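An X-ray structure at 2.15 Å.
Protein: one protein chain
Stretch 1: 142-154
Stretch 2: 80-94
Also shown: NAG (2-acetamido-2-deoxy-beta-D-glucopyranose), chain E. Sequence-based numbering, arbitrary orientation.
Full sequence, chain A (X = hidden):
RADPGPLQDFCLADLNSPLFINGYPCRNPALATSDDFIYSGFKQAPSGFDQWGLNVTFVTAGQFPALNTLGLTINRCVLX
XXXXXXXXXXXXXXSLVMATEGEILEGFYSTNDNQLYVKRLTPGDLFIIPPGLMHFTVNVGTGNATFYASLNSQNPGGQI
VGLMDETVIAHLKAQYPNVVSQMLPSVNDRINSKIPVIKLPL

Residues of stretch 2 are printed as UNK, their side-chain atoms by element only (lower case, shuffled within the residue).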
ATOM      1  N   THR A 142      20.462 -23.549 -28.336  1.00 57.25           N
ATOM      2  CA  THR A 142      21.300 -24.719 -28.129  1.00 58.72           C
ATOM      3  C   THR A 142      21.759 -24.769 -26.676  1.00 57.10           C
ATOM      4  O   THR A 142      21.979 -23.735 -26.038  1.00 55.62           O
ATOM      5  CB  THR A 142      22.515 -24.707 -29.059  1.00 60.89           C
ATOM      6  OG1 THR A 142      23.159 -23.429 -28.988  1.00 61.12           O
ATOM      7  CG2 THR A 142      22.099 -24.988 -30.498  1.00 61.68           C
ATOM      8  N   GLY A 143      21.892 -25.987 -26.157  1.00 53.22           N
ATOM      9  CA  GLY A 143      22.272 -26.185 -24.771  1.00 54.13           C
ATOM     10  C   GLY A 143      21.220 -25.689 -23.787  1.00 54.90           C
ATOM     11  O   GLY A 143      20.032 -25.560 -24.098  1.00 55.00           O
ATOM     12  N   ASN A 144      21.687 -25.393 -22.574  1.00 49.52           N
ATOM     13  CA  ASN A 144      20.816 -24.900 -21.520  1.00 50.50           C
ATOM     14  C   ASN A 144      20.507 -23.424 -21.715  1.00 45.27           C
ATOM     15  O   ASN A 144      21.344 -22.647 -22.183  1.00 45.14           O
ATOM     16  CB  ASN A 144      21.460 -25.073 -20.145  1.00 58.25           C
ATOM     17  CG  ASN A 144      21.606 -26.520 -19.729  1.00 68.45           C
ATOM     18  OD1 ASN A 144      20.992 -27.424 -20.295  1.00 69.33           O
ATOM     19  ND2 ASN A 144      22.440 -26.738 -18.717  1.00 77.67           N
ATOM     20  N   ALA A 145      19.300 -23.038 -21.325  1.00 51.48           N
ATOM     21  CA  ALA A 145      18.907 -21.641 -21.229  1.00 47.19           C
ATOM     22  C   ALA A 145      18.826 -21.261 -19.757  1.00 43.89           C
ATOM     23  O   ALA A 145      18.264 -22.010 -18.951  1.00 43.34           O
ATOM     24  CB  ALA A 145      17.568 -21.396 -21.923  1.00 45.94           C
ATOM     25  N   THR A 146      19.395 -20.113 -19.405  1.00 44.36           N
ATOM     26  CA  THR A 146      19.340 -19.597 -18.043  1.00 43.49           C
ATOM     27  C   THR A 146      18.736 -18.202 -18.056  1.00 42.53           C
ATOM     28  O   THR A 146      19.117 -17.365 -18.881  1.00 41.90           O
ATOM     29  CB  THR A 146      20.733 -19.560 -17.404  1.00 44.32           C
ATOM     30  OG1 THR A 146      21.297 -20.878 -17.400  1.00 45.69           O
ATOM     31  CG2 THR A 146      20.655 -19.044 -15.970  1.00 43.75           C
ATOM     32  N   PHE A 147      17.786 -17.961 -17.156  1.00 42.40           N
ATOM     33  CA  PHE A 147      17.266 -16.620 -16.946  1.00 41.64           C
ATOM     34  C   PHE A 147      16.941 -16.426 -15.474  1.00 40.22           C
ATOM     35  O   PHE A 147      16.688 -17.385 -14.743  1.00 39.96           O
ATOM     36  CB  PHE A 147      16.036 -16.328 -17.822  1.00 42.04           C
ATOM     37  CG  PHE A 147      14.880 -17.267 -17.611  1.00 42.53           C
ATOM     38  CD1 PHE A 147      14.827 -18.482 -18.272  1.00 43.26           C
ATOM     39  CD2 PHE A 147      13.825 -16.915 -16.782  1.00 42.05           C
ATOM     40  CE1 PHE A 147      13.757 -19.337 -18.094  1.00 43.44           C
ATOM     41  CE2 PHE A 147      12.752 -17.765 -16.601  1.00 42.15           C
ATOM     42  CZ  PHE A 147      12.715 -18.977 -17.263  1.00 42.73           C
ATOM     43  N   TYR A 148      16.968 -15.166 -15.050  1.00 39.97           N
ATOM     44  CA  TYR A 148      16.671 -14.780 -13.680  1.00 38.90           C
ATOM     45  C   TYR A 148      15.393 -13.959 -13.659  1.00 38.58           C
ATOM     46  O   TYR A 148      15.229 -13.035 -14.462  1.00 39.49           O
ATOM     47  CB  TYR A 148      17.826 -13.980 -13.076  1.00 38.91           C
ATOM     48  CG  TYR A 148      19.087 -14.791 -12.928  1.00 39.45           C
ATOM     49  CD1 TYR A 148      19.924 -15.012 -14.012  1.00 40.17           C
ATOM     50  CD2 TYR A 148      19.432 -15.353 -11.707  1.00 39.42           C
ATOM     51  CE1 TYR A 148      21.074 -15.762 -13.883  1.00 41.11           C
ATOM     52  CE2 TYR A 148      20.580 -16.103 -11.567  1.00 39.99           C
ATOM     53  CZ  TYR A 148      21.397 -16.304 -12.659  1.00 41.01           C
ATOM     54  OH  TYR A 148      22.542 -17.052 -12.527  1.00 42.09           O
ATOM     55  N   ALA A 149      14.490 -14.303 -12.750  1.00 36.65           N
ATOM     56  CA  ALA A 149      13.250 -13.569 -12.555  1.00 36.18           C
ATOM     57  C   ALA A 149      13.363 -12.731 -11.287  1.00 35.94           C
ATOM     58  O   ALA A 149      13.551 -13.277 -10.195  1.00 36.05           O
ATOM     59  CB  ALA A 149      12.059 -14.524 -12.467  1.00 35.72           C
ATOM     60  N   SER A 150      13.277 -11.411 -11.439  1.00 36.20           N
ATOM     61  CA  SER A 150      13.171 -10.503 -10.304  1.00 36.51           C
ATOM     62  C   SER A 150      11.697 -10.207 -10.060  1.00 35.87           C
ATOM     63  O   SER A 150      10.978  -9.823 -10.988  1.00 35.55           O
ATOM     64  CB  SER A 150      13.942  -9.208 -10.566  1.00 37.77           C
ATOM     65  OG  SER A 150      15.335  -9.446 -10.675  1.00 39.02           O
ATOM     66  N   LEU A 151      11.243 -10.411  -8.824  1.00 35.62           N
ATOM     67  CA  LEU A 151       9.839 -10.236  -8.476  1.00 35.62           C
ATOM     68  C   LEU A 151       9.706  -9.308  -7.277  1.00 35.89           C
ATOM     69  O   LEU A 151      10.510  -9.366  -6.342  1.00 36.65           O
ATOM     70  CB  LEU A 151       9.174 -11.589  -8.182  1.00 35.49           C
ATOM     71  CG  LEU A 151       9.261 -12.618  -9.313  1.00 35.85           C
ATOM     72  CD1 LEU A 151      10.324 -13.674  -9.017  1.00 36.35           C
ATOM     73  CD2 LEU A 151       7.908 -13.266  -9.580  1.00 35.49           C
ATOM     74  N   ASN A 152       8.681  -8.454  -7.307  1.00 35.61           N
ATOM     75  CA  ASN A 152       8.475  -7.461  -6.251  1.00 36.09           C
ATOM     76  C   ASN A 152       7.600  -8.024  -5.127  1.00 36.42           C
ATOM     77  O   ASN A 152       6.551  -7.488  -4.770  1.00 37.64           O
ATOM     78  CB  ASN A 152       7.890  -6.178  -6.832  1.00 36.06           C
ATOM     79  CG  ASN A 152       6.552  -6.394  -7.513  1.00 36.09           C
ATOM     80  OD1 ASN A 152       6.292  -7.453  -8.089  1.00 36.34           O
ATOM     81  ND2 ASN A 152       5.692  -5.383  -7.450  1.00 35.82           N
ATOM     82  N   SER A 153       8.060  -9.142  -4.573  1.00 36.46           N
ATOM     83  CA  SER A 153       7.501  -9.685  -3.343  1.00 36.28           C
ATOM     84  C   SER A 153       8.546 -10.593  -2.720  1.00 36.57           C
ATOM     85  O   SER A 153       9.340 -11.215  -3.429  1.00 35.78           O
ATOM     86  CB  SER A 153       6.199 -10.455  -3.590  1.00 36.10           C
ATOM     87  OG  SER A 153       5.725 -11.044  -2.389  1.00 37.16           O
ATOM     88  N   GLN A 154       8.538 -10.666  -1.389  1.00 37.07           N
ATOM     89  CA  GLN A 154       9.398 -11.630  -0.715  1.00 37.34           C
ATOM     90  C   GLN A 154       8.921 -13.063  -0.899  1.00 37.52           C
ATOM     91  O   GLN A 154       9.683 -13.993  -0.613  1.00 38.53           O
ATOM     92  CB  GLN A 154       9.493 -11.309   0.777  1.00 37.37           C
ATOM     93  CG  GLN A 154       8.248 -11.667   1.557  1.00 36.89           C
ATOM     94  CD  GLN A 154       8.389 -11.377   3.035  1.00 37.55           C
ATOM     95  OE1 GLN A 154       8.643 -10.240   3.437  1.00 37.50           O
ATOM     96  NE2 GLN A 154       8.227 -12.408   3.853  1.00 37.79           N
ATOM     97  N   UNK A  80      16.738 -27.230 -19.684  1.00 47.73           N
ATOM     98  CA  UNK A  80      17.438 -28.160 -20.550  1.00 49.31           C
ATOM     99  C   UNK A  80      17.020 -27.921 -21.999  1.00 49.51           C
ATOM    100  O   UNK A  80      16.016 -27.253 -22.261  1.00 48.04           O
ATOM    101  c   UNK A  80      17.600 -30.009 -18.741  1.00 52.26           C
ATOM    102  c   UNK A  80      17.128 -29.597 -20.135  1.00 51.11           C
ATOM    103  c   UNK A  80      19.120 -30.012 -18.674  1.00 54.04           C
ATOM    104  c   UNK A  80      17.041 -31.372 -18.374  1.00 53.51           C
ATOM    105  N   UNK A  81      17.789 -28.433 -22.962  1.00 50.60           N
ATOM    106  CA  UNK A  81      17.328 -28.406 -24.354  1.00 51.49           C
ATOM    107  C   UNK A  81      15.937 -29.014 -24.470  1.00 51.92           C
ATOM    108  O   UNK A  81      15.633 -30.039 -23.857  1.00 52.30           O
ATOM    109  c   UNK A  81      19.618 -29.064 -24.274  1.00 54.02           C
ATOM    110  c   UNK A  81      19.159 -28.966 -22.844  1.00 52.18           C
ATOM    111  c   UNK A  81      18.380 -29.240 -25.089  1.00 53.86           C
ATOM    112  N   UNK A  82      15.082 -28.361 -25.255  1.00 51.10           N
ATOM    113  CA  UNK A  82      13.697 -28.769 -25.364  1.00 51.41           C
ATOM    114  C   UNK A  82      12.844 -28.482 -24.149  1.00 50.39           C
ATOM    115  O   UNK A  82      11.650 -28.805 -24.162  1.00 51.23           O
ATOM    116  N   UNK A  83      13.412 -27.888 -23.097  1.00 48.52           N
ATOM    117  CA  UNK A  83      12.665 -27.682 -21.881  1.00 47.20           C
ATOM    118  C   UNK A  83      11.741 -26.481 -21.957  1.00 46.80           C
ATOM    119  O   UNK A  83      11.928 -25.555 -22.747  1.00 46.44           O
ATOM    120  N   UNK A  84      10.718 -26.511 -21.110  1.00 47.21           N
ATOM    121  CA  UNK A  84       9.767 -25.416 -21.029  1.00 46.67           C
ATOM    122  C   UNK A  84       9.192 -25.380 -19.623  1.00 45.13           C
ATOM    123  O   UNK A  84       9.261 -26.358 -18.875  1.00 46.07           O
ATOM    124  c   UNK A  84       8.652 -25.547 -22.075  1.00 48.05           C
ATOM    125  o   UNK A  84       7.525 -26.213 -21.542  1.00 48.91           O
ATOM    126  N   UNK A  85       8.614 -24.236 -19.276  1.00 43.86           N
ATOM    127  CA  UNK A  85       8.061 -24.015 -17.949  1.00 42.59           C
ATOM    128  C   UNK A  85       6.626 -24.496 -17.816  1.00 43.32           C
ATOM    129  O   UNK A  85       6.113 -24.541 -16.693  1.00 42.60           O
ATOM    130  o   UNK A  85       7.285 -21.808 -18.544  1.00 40.04           O
ATOM    131  c   UNK A  85       8.097 -22.524 -17.604  1.00 40.82           C
ATOM    132  c   UNK A  85       9.520 -21.992 -17.666  1.00 40.71           C
ATOM    133  N   UNK A  86       5.972 -24.832 -18.933  1.00 44.92           N
ATOM    134  CA  UNK A  86       4.524 -25.004 -18.996  1.00 45.69           C
ATOM    135  C   UNK A  86       3.903 -23.639 -18.711  1.00 43.17           C
ATOM    136  O   UNK A  86       4.618 -22.635 -18.617  1.00 42.22           O
ATOM    137  c   UNK A  86       4.898 -27.320 -17.914  1.00 50.77           C
ATOM    138  c   UNK A  86       5.046 -28.075 -19.222  1.00 53.84           C
ATOM    139  n   UNK A  86       6.123 -27.794 -19.950  1.00 54.93           N
ATOM    140  c   UNK A  86       4.015 -26.071 -18.018  1.00 48.10           C
ATOM    141  o   UNK A  86       4.215 -28.910 -19.569  1.00 55.38           O
ATOM    142  N   UNK A  87       2.580 -23.565 -18.639  1.00 43.00           N
ATOM    143  CA  UNK A  87       1.920 -22.301 -18.338  1.00 42.02           C
ATOM    144  C   UNK A  87       1.897 -22.075 -16.831  1.00 41.27           C
ATOM    145  O   UNK A  87       1.415 -22.923 -16.074  1.00 42.21           O
ATOM    146  c   UNK A  87       0.951 -21.605 -22.618  1.00 45.48           C
ATOM    147  c   UNK A  87       0.970 -21.459 -21.243  1.00 44.14           C
ATOM    148  c   UNK A  87       0.450 -22.762 -23.180  1.00 46.83           C
ATOM    149  c   UNK A  87      -0.037 -23.769 -22.364  1.00 47.25           C
ATOM    150  c   UNK A  87      -0.010 -23.616 -20.989  1.00 46.27           C
ATOM    151  c   UNK A  87       0.484 -22.459 -20.415  1.00 44.07           C
ATOM    152  c   UNK A  87       0.509 -22.293 -18.922  1.00 42.39           C
ATOM    153  N   UNK A  88       2.413 -20.924 -16.397  1.00 38.84           N
ATOM    154  CA  UNK A  88       2.580 -20.651 -14.978  1.00 39.00           C
ATOM    155  C   UNK A  88       2.125 -19.234 -14.657  1.00 37.86           C
ATOM    156  O   UNK A  88       2.026 -18.374 -15.536  1.00 38.00           O
ATOM    157  c   UNK A  88       6.707 -24.730 -13.304  1.00 43.34           C
ATOM    158  n   UNK A  88       6.383 -23.834 -14.230  1.00 41.87           N
ATOM    159  c   UNK A  88       5.869 -22.498 -13.940  1.00 40.60           C
ATOM    160  n   UNK A  88       7.156 -25.926 -13.661  1.00 44.31           N
ATOM    161  c   UNK A  88       4.466 -22.316 -14.498  1.00 40.65           C
ATOM    162  n   UNK A  88       6.587 -24.427 -12.017  1.00 43.43           N
ATOM    163  c   UNK A  88       4.040 -20.852 -14.540  1.00 39.31           C
ATOM    164  N   UNK A  89       1.848 -19.007 -13.373  1.00 36.43           N
ATOM    165  CA  UNK A  89       1.567 -17.681 -12.848  1.00 35.31           C
ATOM    166  C   UNK A  89       2.437 -17.413 -11.628  1.00 35.74           C
ATOM    167  O   UNK A  89       2.869 -18.336 -10.933  1.00 36.04           O
ATOM    168  c   UNK A  89      -0.839 -17.799 -13.617  1.00 34.01           C
ATOM    169  c   UNK A  89       0.090 -17.512 -12.441  1.00 34.60           C
ATOM    170  o   UNK A  89      -0.214 -18.393 -11.351  1.00 33.88           O
ATOM    171  N   UNK A  90       2.695 -16.128 -11.388  1.00 34.51           N
ATOM    172  CA  UNK A  90       3.216 -15.647 -10.114  1.00 35.17           C
ATOM    173  C   UNK A  90       2.113 -14.823  -9.465  1.00 34.63           C
ATOM    174  O   UNK A  90       1.965 -13.630  -9.772  1.00 34.60           O
ATOM    175  o   UNK A  90       6.010 -15.362 -12.067  1.00 38.78           O
ATOM    176  c   UNK A  90       4.483 -14.810 -10.310  1.00 36.42           C
ATOM    177  c   UNK A  90       5.613 -15.609 -10.928  1.00 37.84           C
ATOM    178  n   UNK A  90       6.137 -16.574 -10.180  1.00 38.20           N
ATOM    179  N   UNK A  91       1.308 -15.410  -8.578  1.00 35.31           N
ATOM    180  CA  UNK A  91       0.053 -14.753  -8.171  1.00 35.67           C
ATOM    181  C   UNK A  91       0.210 -13.377  -7.540  1.00 36.06           C
ATOM    182  O   UNK A  91      -0.692 -12.543  -7.692  1.00 37.27           O
ATOM    183  c   UNK A  91       0.025 -17.073  -7.579  1.00 36.69           C
ATOM    184  c   UNK A  91      -0.553 -15.756  -7.178  1.00 36.27           C
ATOM    185  c   UNK A  91       1.418 -16.777  -8.042  1.00 35.74           C
ATOM    186  N   UNK A  92       1.308 -13.094  -6.836  1.00 36.12           N
ATOM    187  CA  UNK A  92       1.365 -11.892  -6.010  1.00 35.84           C
ATOM    188  C   UNK A  92       2.529 -10.968  -6.357  1.00 36.24           C
ATOM    189  O   UNK A  92       2.947 -10.172  -5.509  1.00 36.62           O
ATOM    190  c   UNK A  92       1.466 -15.606  -2.342  1.00 36.07           C
ATOM    191  n   UNK A  92       2.576 -16.270  -2.045  1.00 36.21           N
ATOM    192  c   UNK A  92       0.210 -13.081  -4.068  1.00 35.02           C
ATOM    193  n   UNK A  92       0.376 -16.273  -2.699  1.00 36.10           N
ATOM    194  c   UNK A  92       1.418 -12.276  -4.530  1.00 35.00           C
ATOM    195  c   UNK A  92       0.286 -13.451  -2.590  1.00 35.75           C
ATOM    196  n   UNK A  92       1.452 -14.278  -2.284  1.00 35.65           N
ATOM    197  N   UNK A  93       3.060 -11.033  -7.577  1.00 35.60           N
ATOM    198  CA  UNK A  93       4.146 -10.127  -7.930  1.00 34.63           C
ATOM    199  C   UNK A  93       4.291 -10.032  -9.441  1.00 34.09           C
ATOM    200  O   UNK A  93       3.958 -10.968 -10.173  1.00 33.83           O
ATOM    201  c   UNK A  93       5.474 -10.574  -7.310  1.00 34.30           C
ATOM    202  N   UNK A  94       4.792  -8.884  -9.892  1.00 34.06           N
ATOM    203  CA  UNK A  94       5.359  -8.774 -11.225  1.00 34.19           C
ATOM    204  C   UNK A  94       6.623  -9.623 -11.312  1.00 34.84           C
ATOM    205  O   UNK A  94       7.264  -9.928 -10.303  1.00 34.51           O
ATOM    206  c   UNK A  94       5.697  -7.319 -11.558  1.00 34.34           C
ATOM    207  o   UNK A  94       4.582  -6.465 -11.386  1.00 35.15           O
TER
HETATM  208  C1  NAG E   1      22.751 -28.014 -18.130  1.00 60.10           C
HETATM  209  C2  NAG E   1      24.083 -28.551 -18.644  1.00 64.86           C
HETATM  210  C3  NAG E   1      24.441 -29.856 -17.929  1.00 68.11           C
HETATM  211  C4  NAG E   1      24.423 -29.650 -16.418  1.00 68.24           C
HETATM  212  C5  NAG E   1      23.080 -29.056 -15.987  1.00 65.00           C
HETATM  213  C6  NAG E   1      23.052 -28.660 -14.528  1.00 63.99           C
HETATM  214  C7  NAG E   1      24.870 -28.041 -20.905  1.00 67.81           C
HETATM  215  C8  NAG E   1      24.729 -28.333 -22.368  1.00 69.30           C
HETATM  216  N2  NAG E   1      24.065 -28.727 -20.087  1.00 66.39           N
HETATM  217  O3  NAG E   1      25.725 -30.319 -18.340  1.00 71.64           O
HETATM  218  O4  NAG E   1      24.629 -30.900 -15.764  1.00 70.85           O
HETATM  219  O5  NAG E   1      22.816 -27.852 -16.721  1.00 62.84           O
HETATM  220  O6  NAG E   1      23.881 -27.530 -14.292  1.00 62.66           O
HETATM  221  O7  NAG E   1      25.678 -27.221 -20.481  1.00 68.07           O
HETATM  222  O   HOH W   1       3.103 -12.254  -1.399  1.00 37.35           O
HETATM  223  O   HOH W   2       3.214  -5.599  -9.236  1.00 38.29           O

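Position 80 carries four carbons forked at the second, one fork carbon lying 3.6 Å from Asn144 OD1; this is Leu80, the close atom being CD2. Position 81 has three carbons closing a ring onto its own backbone N, which only proline does. Pro81 sets CG 3.5 Å from Gly143 O and CD 3.5 Å from Asn144 OD1. Positions 82 and 83 have no side-chain atoms, hence Gly82 and Gly83. They finish a type II turn closed by Gly83 N to Leu80 O at 2.8 Å; the phi of 72° at Gly82 favours glycine, and a CB on Gly83 would clash with Leu80 O.

Position 84, one carbon then one oxygen, is Ser84. Position 85 has a carbon bearing one oxygen and one carbon, the threonine pattern; Thr85 CG2 reaches the edge of the Phe147 ring, 4.4 Å from CZ. Position 86 has three carbons, the third carrying oxygen and nitrogen: Gln86, out of reach of stretch 1. Position 87, one carbon then a six-carbon ring without oxygen, is Phe87. Position 88 runs three carbons, a nitrogen, then a carbon with two nitrogens; Arg88 turns NE back to Thr85 O at 2.6 Å, a hydrogen bond within the stretch. Position 89 repeats the branched carbon-and-oxygen pattern: Thr89.

Position 90 has two carbons, the second with oxygen and nitrogen, and this second carbon sits 3.5 Å from Leu151 CD2. It is Asn90, which opens a type I turn. Position 91 again closes three carbons onto N: Pro91. Position 92 has the guanidinium pattern; Arg92 NE gives a hydrogen bond to a water (2.8 Å) that also donates to Ser153 OG (3.1 Å). Position 93 has a single carbon, 3.9 Å from Leu151 CB and 3.3 Å from Asn152 OD1: Ala93. Position 94, one carbon then one oxygen, is Ser94.

The contact gathers at two ends. At one, the 80-83 turn packs beside Gly143 and Asn144, whose ND2 is bonded to NAG C1 (1.4 Å), leaving OD1 against Leu80 and Pro81. At the other, Asn152 in its p rotamer brings OD1 to Ser94 N at 2.7 Å, the one direct hydrogen bond across the stretches, weak because its angle is 126°. A CA-H...O contact from Leu151 CA to Ser94 O (3.2 Å) adds to it, and a second water joins Ser94 OG (2.7 Å) to Asn152 ND2 (3.1 Å). Beside these polar links, Ala93 CB packs against Leu151 CB and Ser153 CB (3.8 Å to the latter).

Stretch 2 (80-94) LPGGSTQFRTNPRAS
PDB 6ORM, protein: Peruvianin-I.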